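Local structure of gamma-glutamyl-gamma-aminobutyrate hydrolase PuuD (Escherichia coli, 6VTV) at residues N7-G15 / F244-I252; L142-E150 / V183-A191. The protein hydrolyses the gamma-glutamyl linkage of gamma-glutamyl-gamma-aminobutyrate, releasing 4-aminobutanoate and glutamate in the last step of the conversion of putrescine to 4-aminobutanoate. All blocks are in the same frame, centred on the assembly; numbering follows the deposited sequence.

Interaction 1: residues N7-G15 / F244-I252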
loop_
_atom_site.group_PDB
_atom_site.type_symbol
_atom_site.label_atom_id
_atom_site.label_comp_id
_atom_site.label_asym_id
_atom_site.label_seq_id
_atom_site.Cartn_x
_atom_site.Cartn_y
_atom_site.Cartn_z
ATOM N N ASN B 7 -15.957 -7.002 14.946
ATOM C CA ASN B 7 -16.119 -8.443 14.794
ATOM C C ASN B 7 -15.224 -9.217 15.759
ATOM O O ASN B 7 -14.072 -8.851 15.985
ATOM C CB ASN B 7 -15.816 -8.867 13.354
ATOM C CG ASN B 7 -14.498 -8.312 12.846
ATOM O OD1 ASN B 7 -13.423 -8.737 13.271
ATOM N ND2 ASN B 7 -14.575 -7.354 11.929
ATOM N N ILE B 8 -15.770 -10.287 16.336
ATOM C CA ILE B 8 -14.993 -11.233 17.130
ATOM C C ILE B 8 -14.461 -12.267 16.143
ATOM O O ILE B 8 -15.159 -13.217 15.784
ATOM C CB ILE B 8 -15.829 -11.874 18.235
ATOM C CG1 ILE B 8 -16.358 -10.800 19.186
ATOM C CG2 ILE B 8 -15.003 -12.901 18.996
ATOM C CD1 ILE B 8 -17.828 -10.489 18.997
ATOM N N MET B 9 -13.220 -12.082 15.701
ATOM C CA MET B 9 -12.819 -12.724 14.460
ATOM C C MET B 9 -11.310 -12.645 14.292
ATOM O O MET B 9 -10.700 -11.615 14.593
ATOM C CB MET B 9 -13.515 -12.038 13.279
ATOM C CG MET B 9 -13.135 -12.543 11.910
ATOM S SD MET B 9 -14.286 -11.899 10.685
ATOM C CE MET B 9 -13.901 -12.943 9.289
ATOM N N ASN B 10 -10.719 -13.739 13.816
ATOM C CA ASN B 10 -9.381 -13.697 13.243
ATOM C C ASN B 10 -9.504 -13.252 11.791
ATOM O O ASN B 10 -10.218 -13.882 11.003
ATOM C CB ASN B 10 -8.700 -15.060 13.340
ATOM C CG ASN B 10 -7.799 -15.178 14.555
ATOM O OD1 ASN B 10 -8.267 -15.181 15.693
ATOM N ND2 ASN B 10 -6.496 -15.279 14.316
ATOM N N ASN B 11 -8.820 -12.167 11.437
ATOM C CA ASN B 11 -9.046 -11.508 10.161
ATOM C C ASN B 11 -8.069 -12.026 9.119
ATOM O O ASN B 11 -6.850 -11.868 9.293
ATOM C CB ASN B 11 -8.907 -10.001 10.322
ATOM C CG ASN B 11 -9.714 -9.471 11.492
ATOM O OD1 ASN B 11 -9.202 -9.330 12.603
ATOM N ND2 ASN B 11 -10.989 -9.184 11.249
ATOM N N PRO B 12 -8.547 -12.643 8.037
ATOM C CA PRO B 12 -7.628 -13.179 7.026
ATOM C C PRO B 12 -6.807 -12.080 6.370
ATOM O O PRO B 12 -7.272 -10.954 6.173
ATOM C CB PRO B 12 -8.567 -13.850 6.013
ATOM C CG PRO B 12 -9.835 -14.100 6.765
ATOM C CD PRO B 12 -9.952 -12.974 7.747
ATOM N N VAL B 13 -5.567 -12.421 6.029
ATOM C CA VAL B 13 -4.667 -11.485 5.363
ATOM C C VAL B 13 -5.055 -11.398 3.893
ATOM O O VAL B 13 -5.043 -12.404 3.176
ATOM C CB VAL B 13 -3.201 -11.914 5.519
ATOM C CG1 VAL B 13 -2.283 -10.910 4.836
ATOM C CG2 VAL B 13 -2.842 -12.066 6.988
ATOM N N ILE B 14 -5.392 -10.195 3.440
ATOM C CA ILE B 14 -5.815 -9.955 2.064
ATOM C C ILE B 14 -4.747 -9.122 1.373
ATOM O O ILE B 14 -4.486 -7.979 1.769
ATOM C CB ILE B 14 -7.181 -9.255 2.007
ATOM C CG1 ILE B 14 -8.198 -9.984 2.892
ATOM C CG2 ILE B 14 -7.677 -9.183 0.577
ATOM C CD1 ILE B 14 -8.416 -11.434 2.512
ATOM N N GLY B 15 -4.125 -9.692 0.343
ATOM C CA GLY B 15 -3.188 -8.946 -0.471
ATOM C C GLY B 15 -3.902 -8.118 -1.519
ATOM O O GLY B 15 -4.678 -8.655 -2.314
ATOM N N PHE B 244 -16.430 -13.371 0.003
ATOM C CA PHE B 244 -14.989 -13.430 -0.228
ATOM C C PHE B 244 -14.238 -13.752 1.062
ATOM O O PHE B 244 -13.382 -14.644 1.091
ATOM C CB PHE B 244 -14.510 -12.103 -0.821
ATOM C CG PHE B 244 -13.020 -12.003 -0.964
ATOM C CD1 PHE B 244 -12.293 -13.041 -1.521
ATOM C CD2 PHE B 244 -12.347 -10.868 -0.545
ATOM C CE1 PHE B 244 -10.924 -12.951 -1.656
ATOM C CE2 PHE B 244 -10.976 -10.771 -0.677
ATOM C CZ PHE B 244 -10.263 -11.815 -1.233
ATOM N N ILE B 245 -14.551 -13.031 2.141
ATOM C CA ILE B 245 -13.856 -13.249 3.408
ATOM C C ILE B 245 -14.156 -14.640 3.953
ATOM O O ILE B 245 -13.273 -15.311 4.501
ATOM C CB ILE B 245 -14.230 -12.144 4.414
ATOM C CG1 ILE B 245 -13.729 -10.786 3.921
ATOM C CG2 ILE B 245 -13.645 -12.445 5.777
ATOM C CD1 ILE B 245 -12.237 -10.748 3.655
ATOM N N THR B 246 -15.404 -15.098 3.803
ATOM C CA THR B 246 -15.754 -16.455 4.213
ATOM C C THR B 246 -14.935 -17.488 3.448
ATOM O O THR B 246 -14.523 -18.510 4.010
ATOM C CB THR B 246 -17.248 -16.699 3.997
ATOM O OG1 THR B 246 -18.008 -15.780 4.792
ATOM C CG2 THR B 246 -17.627 -18.127 4.381
ATOM N N ALA B 247 -14.690 -17.234 2.161
ATOM C CA ALA B 247 -13.863 -18.137 1.369
ATOM C C ALA B 247 -12.425 -18.147 1.867
ATOM O O ALA B 247 -11.783 -19.202 1.916
ATOM C CB ALA B 247 -13.915 -17.735 -0.104
ATOM N N CYS B 248 -11.901 -16.977 2.240
ATOM C CA CYS B 248 -10.552 -16.918 2.795
ATOM C C CYS B 248 -10.476 -17.651 4.128
ATOM O O CYS B 248 -9.485 -18.336 4.408
ATOM C CB CYS B 248 -10.113 -15.463 2.944
ATOM S SG CYS B 248 -10.205 -14.518 1.404
ATOM N N GLN B 249 -11.512 -17.521 4.961
ATOM C CA GLN B 249 -11.582 -18.321 6.179
ATOM C C GLN B 249 -11.580 -19.808 5.857
ATOM O O GLN B 249 -10.886 -20.594 6.512
ATOM C CB GLN B 249 -12.833 -17.961 6.978
ATOM C CG GLN B 249 -12.779 -16.608 7.651
ATOM C CD GLN B 249 -14.088 -16.252 8.323
ATOM O OE1 GLN B 249 -15.081 -15.955 7.659
ATOM N NE2 GLN B 249 -14.098 -16.288 9.651
ATOM N N HIS B 250 -12.357 -20.211 4.849
ATOM C CA HIS B 250 -12.356 -21.606 4.424
ATOM C C HIS B 250 -10.990 -22.009 3.884
ATOM O O HIS B 250 -10.524 -23.128 4.125
ATOM C CB HIS B 250 -13.443 -21.828 3.374
ATOM C CG HIS B 250 -13.754 -23.270 3.118
ATOM N ND1 HIS B 250 -14.141 -24.136 4.118
ATOM C CD2 HIS B 250 -13.743 -23.996 1.976
ATOM C CE1 HIS B 250 -14.350 -25.335 3.603
ATOM N NE2 HIS B 250 -14.116 -25.277 2.304
ATOM N N HIS B 251 -10.329 -21.102 3.159
ATOM C CA HIS B 251 -8.985 -21.385 2.664
ATOM C C HIS B 251 -8.009 -21.596 3.813
ATOM O O HIS B 251 -7.121 -22.453 3.734
ATOM C CB HIS B 251 -8.513 -20.250 1.756
ATOM C CG HIS B 251 -7.080 -20.366 1.339
ATOM N ND1 HIS B 251 -6.583 -21.472 0.683
ATOM C CD2 HIS B 251 -6.037 -19.516 1.484
ATOM C CE1 HIS B 251 -5.296 -21.297 0.440
ATOM N NE2 HIS B 251 -4.940 -20.118 0.917
ATOM N N ILE B 252 -8.155 -20.821 4.890
ATOM C CA ILE B 252 -7.323 -21.021 6.073
ATOM C C ILE B 252 -7.611 -22.382 6.694
ATOM O O ILE B 252 -6.694 -23.128 7.057
ATOM C CB ILE B 252 -7.544 -19.883 7.085
ATOM C CG1 ILE B 252 -7.044 -18.556 6.512
ATOM C CG2 ILE B 252 -6.855 -20.195 8.407
ATOM C CD1 ILE B 252 -7.344 -17.364 7.390
#
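P12 and I14 press their side chains onto one side of helix 235-254, where they meet C248, I245, F244 and I252; the contact packs a late helix against the start of strand 13-23 and the residues just ahead of it in the class I glutamine amidotransferase-like alpha/beta fold. Strand 13-15 and helix 244-252 run at 114° to each other, with axes 10.1 Å apart. P12 meets the helix with CB, 3.8 Å from C248 CB and 4.0 Å from I252 CD1, and with CG against Q249 CG. I14 reaches the preceding turn and C248 with two branches: CD1 lies 3.7 Å from C248 SG and also touches the I245 CD1 methyl, and CG2 comes to the edge of the F244 ring, near its plane. That ring has C248 SG over one face, offset toward the rim. Farther out, M9 holds CG anti to its backbone N (chi1 177°) and stays extended, which carries CE to I245 CG2 at 3.6 Å and sets CE over the flat face of the Q249 amide, 3.5 Å from Q249 CD. I39 of helix 33-42 touches both I14 and F244, and backbone bonds from I14 to L45 and I47 hold the strand in the sheet. N11 turns away from the helix, and its OD1 accepts a hydrogen bond from NE2 of Q61 of the second subunit.

Interaction 2: residues L142-E150 / V183-A191. With MN (manganese (II) ion), chain D.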
loop_
_atom_site.group_PDB
_atom_site.type_symbol
_atom_site.label_atom_id
_atom_site.label_comp_id
_atom_site.label_asym_id
_atom_site.label_seq_id
_atom_site.Cartn_x
_atom_site.Cartn_y
_atom_site.Cartn_z
ATOM N N LEU B 142 -24.566 -2.280 -27.537
ATOM C CA LEU B 142 -24.331 -2.263 -26.103
ATOM C C LEU B 142 -24.845 -0.976 -25.471
ATOM O O LEU B 142 -25.012 0.052 -26.133
ATOM C CB LEU B 142 -22.838 -2.428 -25.796
ATOM C CG LEU B 142 -22.204 -3.731 -26.286
ATOM C CD1 LEU B 142 -20.746 -3.817 -25.861
ATOM C CD2 LEU B 142 -22.991 -4.926 -25.775
ATOM N N LEU B 143 -25.096 -1.055 -24.167
ATOM C CA LEU B 143 -25.450 0.114 -23.381
ATOM C C LEU B 143 -24.220 0.993 -23.160
ATOM O O LEU B 143 -23.086 0.617 -23.466
ATOM C CB LEU B 143 -26.034 -0.305 -22.030
ATOM C CG LEU B 143 -27.162 -1.337 -22.039
ATOM C CD1 LEU B 143 -27.346 -1.925 -20.649
ATOM C CD2 LEU B 143 -28.455 -0.715 -22.533
ATOM N N GLU B 144 -24.453 2.181 -22.610
ATOM C CA GLU B 144 -23.357 3.061 -22.212
ATOM C C GLU B 144 -22.889 2.627 -20.831
ATOM O O GLU B 144 -23.547 2.894 -19.823
ATOM C CB GLU B 144 -23.795 4.521 -22.224
ATOM C CG GLU B 144 -22.690 5.493 -21.832
ATOM C CD GLU B 144 -21.425 5.297 -22.646
ATOM O OE1 GLU B 144 -21.383 5.752 -23.808
ATOM O OE2 GLU B 144 -20.472 4.680 -22.125
ATOM N N HIS B 145 -21.747 1.944 -20.780
ATOM C CA HIS B 145 -21.226 1.415 -19.528
ATOM C C HIS B 145 -20.298 2.384 -18.807
ATOM O O HIS B 145 -19.937 2.127 -17.654
ATOM C CB HIS B 145 -20.495 0.092 -19.786
ATOM C CG HIS B 145 -21.413 -1.058 -20.068
ATOM N ND1 HIS B 145 -21.954 -1.841 -19.070
ATOM C CD2 HIS B 145 -21.890 -1.554 -21.235
ATOM C CE1 HIS B 145 -22.723 -2.770 -19.610
ATOM N NE2 HIS B 145 -22.701 -2.618 -20.922
ATOM N N ARG B 146 -19.913 3.485 -19.445
ATOM C CA ARG B 146 -19.038 4.459 -18.812
ATOM C C ARG B 146 -19.833 5.419 -17.940
ATOM O O ARG B 146 -21.016 5.679 -18.177
ATOM C CB ARG B 146 -18.266 5.257 -19.861
ATOM C CG ARG B 146 -17.296 4.441 -20.680
ATOM C CD ARG B 146 -16.769 5.248 -21.851
ATOM N NE ARG B 146 -17.849 5.693 -22.726
ATOM C CZ ARG B 146 -17.669 6.413 -23.827
ATOM N NH1 ARG B 146 -16.447 6.776 -24.192
ATOM N NH2 ARG B 146 -18.712 6.771 -24.563
ATOM N N GLU B 147 -19.164 5.952 -16.922
ATOM C CA GLU B 147 -19.735 7.010 -16.111
ATOM C C GLU B 147 -19.565 8.356 -16.812
ATOM O O GLU B 147 -18.792 8.501 -17.763
ATOM C CB GLU B 147 -19.075 7.038 -14.732
ATOM C CG GLU B 147 -17.755 7.801 -14.684
ATOM C CD GLU B 147 -16.584 7.023 -15.269
ATOM O OE1 GLU B 147 -16.788 5.889 -15.755
ATOM O OE2 GLU B 147 -15.453 7.552 -15.244
ATOM N N ASP B 148 -20.308 9.353 -16.334
ATOM C CA ASP B 148 -20.163 10.716 -16.828
ATOM C C ASP B 148 -19.094 11.413 -15.998
ATOM O O ASP B 148 -19.341 11.720 -14.821
ATOM C CB ASP B 148 -21.487 11.464 -16.744
ATOM C CG ASP B 148 -21.491 12.746 -17.558
ATOM O OD1 ASP B 148 -20.400 13.215 -17.948
ATOM O OD2 ASP B 148 -22.589 13.289 -17.805
ATOM N N PRO B 149 -17.908 11.683 -16.551
ATOM C CA PRO B 149 -16.808 12.207 -15.723
ATOM C C PRO B 149 -17.000 13.641 -15.247
ATOM O O PRO B 149 -16.283 14.063 -14.331
ATOM C CB PRO B 149 -15.590 12.085 -16.648
ATOM C CG PRO B 149 -16.163 12.145 -18.032
ATOM C CD PRO B 149 -17.497 11.454 -17.948
ATOM N N GLU B 150 -17.932 14.400 -15.826
ATOM C CA GLU B 150 -18.179 15.772 -15.390
ATOM C C GLU B 150 -19.231 15.863 -14.292
ATOM O O GLU B 150 -19.383 16.930 -13.682
ATOM C CB GLU B 150 -18.605 16.642 -16.570
ATOM C CG GLU B 150 -17.594 16.688 -17.704
ATOM C CD GLU B 150 -17.461 18.064 -18.322
ATOM O OE1 GLU B 150 -18.488 18.668 -18.707
ATOM O OE2 GLU B 150 -16.313 18.546 -18.403
ATOM N N VAL B 183 -26.589 -2.391 -10.634
ATOM C CA VAL B 183 -25.173 -2.174 -10.367
ATOM C C VAL B 183 -24.767 -0.848 -10.991
ATOM O O VAL B 183 -25.389 -0.374 -11.948
ATOM C CB VAL B 183 -24.290 -3.318 -10.918
ATOM C CG1 VAL B 183 -24.651 -4.646 -10.268
ATOM C CG2 VAL B 183 -24.414 -3.409 -12.433
ATOM N N ASN B 184 -23.723 -0.237 -10.436
ATOM C CA ASN B 184 -23.121 0.910 -11.092
ATOM C C ASN B 184 -22.271 0.438 -12.272
ATOM O O ASN B 184 -22.073 -0.758 -12.490
ATOM C CB ASN B 184 -22.293 1.733 -10.100
ATOM C CG ASN B 184 -21.306 0.891 -9.309
ATOM O OD1 ASN B 184 -20.801 -0.121 -9.795
ATOM N ND2 ASN B 184 -21.023 1.312 -8.082
ATOM N N SER B 185 -21.769 1.392 -13.049
ATOM C CA SER B 185 -20.992 1.055 -14.238
ATOM C C SER B 185 -20.033 2.196 -14.531
ATOM O O SER B 185 -20.467 3.328 -14.763
ATOM C CB SER B 185 -21.909 0.793 -15.437
ATOM O OG SER B 185 -21.216 0.156 -16.497
ATOM N N LEU B 186 -18.732 1.905 -14.513
ATOM C CA LEU B 186 -17.698 2.899 -14.778
ATOM C C LEU B 186 -16.564 2.250 -15.578
ATOM O O LEU B 186 -15.415 2.179 -15.145
ATOM C CB LEU B 186 -17.162 3.510 -13.482
ATOM C CG LEU B 186 -18.132 4.121 -12.467
ATOM C CD1 LEU B 186 -18.589 3.070 -11.470
ATOM C CD2 LEU B 186 -17.482 5.293 -11.744
ATOM N N HIS B 187 -16.881 1.767 -16.777
ATOM C CA HIS B 187 -15.889 1.070 -17.581
ATOM C C HIS B 187 -16.152 1.305 -19.061
ATOM O O HIS B 187 -17.296 1.222 -19.519
ATOM C CB HIS B 187 -15.881 -0.434 -17.275
ATOM C CG HIS B 187 -17.202 -1.106 -17.486
ATOM N ND1 HIS B 187 -17.427 -1.992 -18.518
ATOM C CD2 HIS B 187 -18.362 -1.036 -16.792
ATOM C CE1 HIS B 187 -18.670 -2.433 -18.455
ATOM N NE2 HIS B 187 -19.259 -1.869 -17.416
ATOM N N GLY B 188 -15.083 1.598 -19.799
ATOM C CA GLY B 188 -15.154 1.759 -21.239
ATOM C C GLY B 188 -14.666 0.526 -21.966
ATOM O O GLY B 188 -14.779 0.424 -23.192
ATOM N N GLN B 189 -14.108 -0.417 -21.213
ATOM C CA GLN B 189 -13.695 -1.707 -21.733
ATOM C C GLN B 189 -14.502 -2.805 -21.052
ATOM O O GLN B 189 -15.100 -2.598 -19.991
ATOM C CB GLN B 189 -12.191 -1.940 -21.524
ATOM C CG GLN B 189 -11.309 -0.887 -22.179
ATOM C CD GLN B 189 -9.879 -1.353 -22.372
ATOM O OE1 GLN B 189 -9.437 -2.316 -21.747
ATOM N NE2 GLN B 189 -9.147 -0.670 -23.246
ATOM N N GLY B 190 -14.524 -3.977 -21.677
ATOM C CA GLY B 190 -15.284 -5.088 -21.134
ATOM C C GLY B 190 -14.830 -6.396 -21.736
ATOM O O GLY B 190 -14.019 -6.434 -22.663
ATOM N N ALA B 191 -15.374 -7.481 -21.190
ATOM C CA ALA B 191 -15.018 -8.813 -21.655
ATOM C C ALA B 191 -15.522 -9.033 -23.075
ATOM O O ALA B 191 -16.683 -8.751 -23.387
ATOM C CB ALA B 191 -15.595 -9.874 -20.719
HETATM MN MN MN D . -21.402 -2.050 -16.861
HETATM O O HOH W 1 -22.642 4.506 -16.019
HETATM O O HOH W 2 -20.870 -2.429 -14.660
#
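H145 and H187 lie side by side and point the same way, bringing H145 ND1 and H187 NE2 onto one manganese ion at 2.3 and 2.2 Å. Their rings meet obliquely, with planes at 48°, and H145 CB sits over one face of the H187 ring, offset toward its rim, in a CH-pi contact. S185 OG, anti to its backbone N (chi1 -166°), approaches the H145 ring at its edge and supplies a third ligand, 2.2 Å from the manganese; a water, H161 and E210 complete the site. Each imidazole is also held by its second nitrogen: H187 ND1 donates to Q189 O nearly in the ring plane, and H145 NE2 is bonded to D206.

The two loops are also tied at H145 O, which accepts from a side chain and a backbone N-H. S185 OG, 2.6 Å from H145 O, donates in the carbonyl plane on a lone pair, whereas H187 N comes from above that plane, almost straight at 173°. A water bridges R146 O and S185 O. Farther along, the E147 chain crosses L186 at about a right angle, its CB and CG against L186 CD2 and OE1 close to L186 CA. R146 lays CG 3.5 Å from G188 CA, and its NE and NH2 grip E144 side-on.

The metal site borders the predicted active site. Because S185 OG both binds manganese and donates to H145 O, the ion probably polarises the hydroxyl and strengthens that short bond.

Overall arrangement
The two contacts lie on opposite sides of the chain's centre, their own centres 31 Å apart and their nearest atoms about 16 Å apart. Along the chain, interaction 2 is nested inside the long loop that interaction 1 closes by bringing the N-terminal segment to helix 235-254. Interaction 2 joins two loops at the manganese ion and stands next to the predicted Cys-His-Glu triad, the side chains of L186 and H187 being about 4 Å from those of H226 and C118, respectively. Interaction 1 is apolar packing farther from that centre, with the side chain of F244 about 11 Å from that of E228; its N-terminal segment also faces the second subunit.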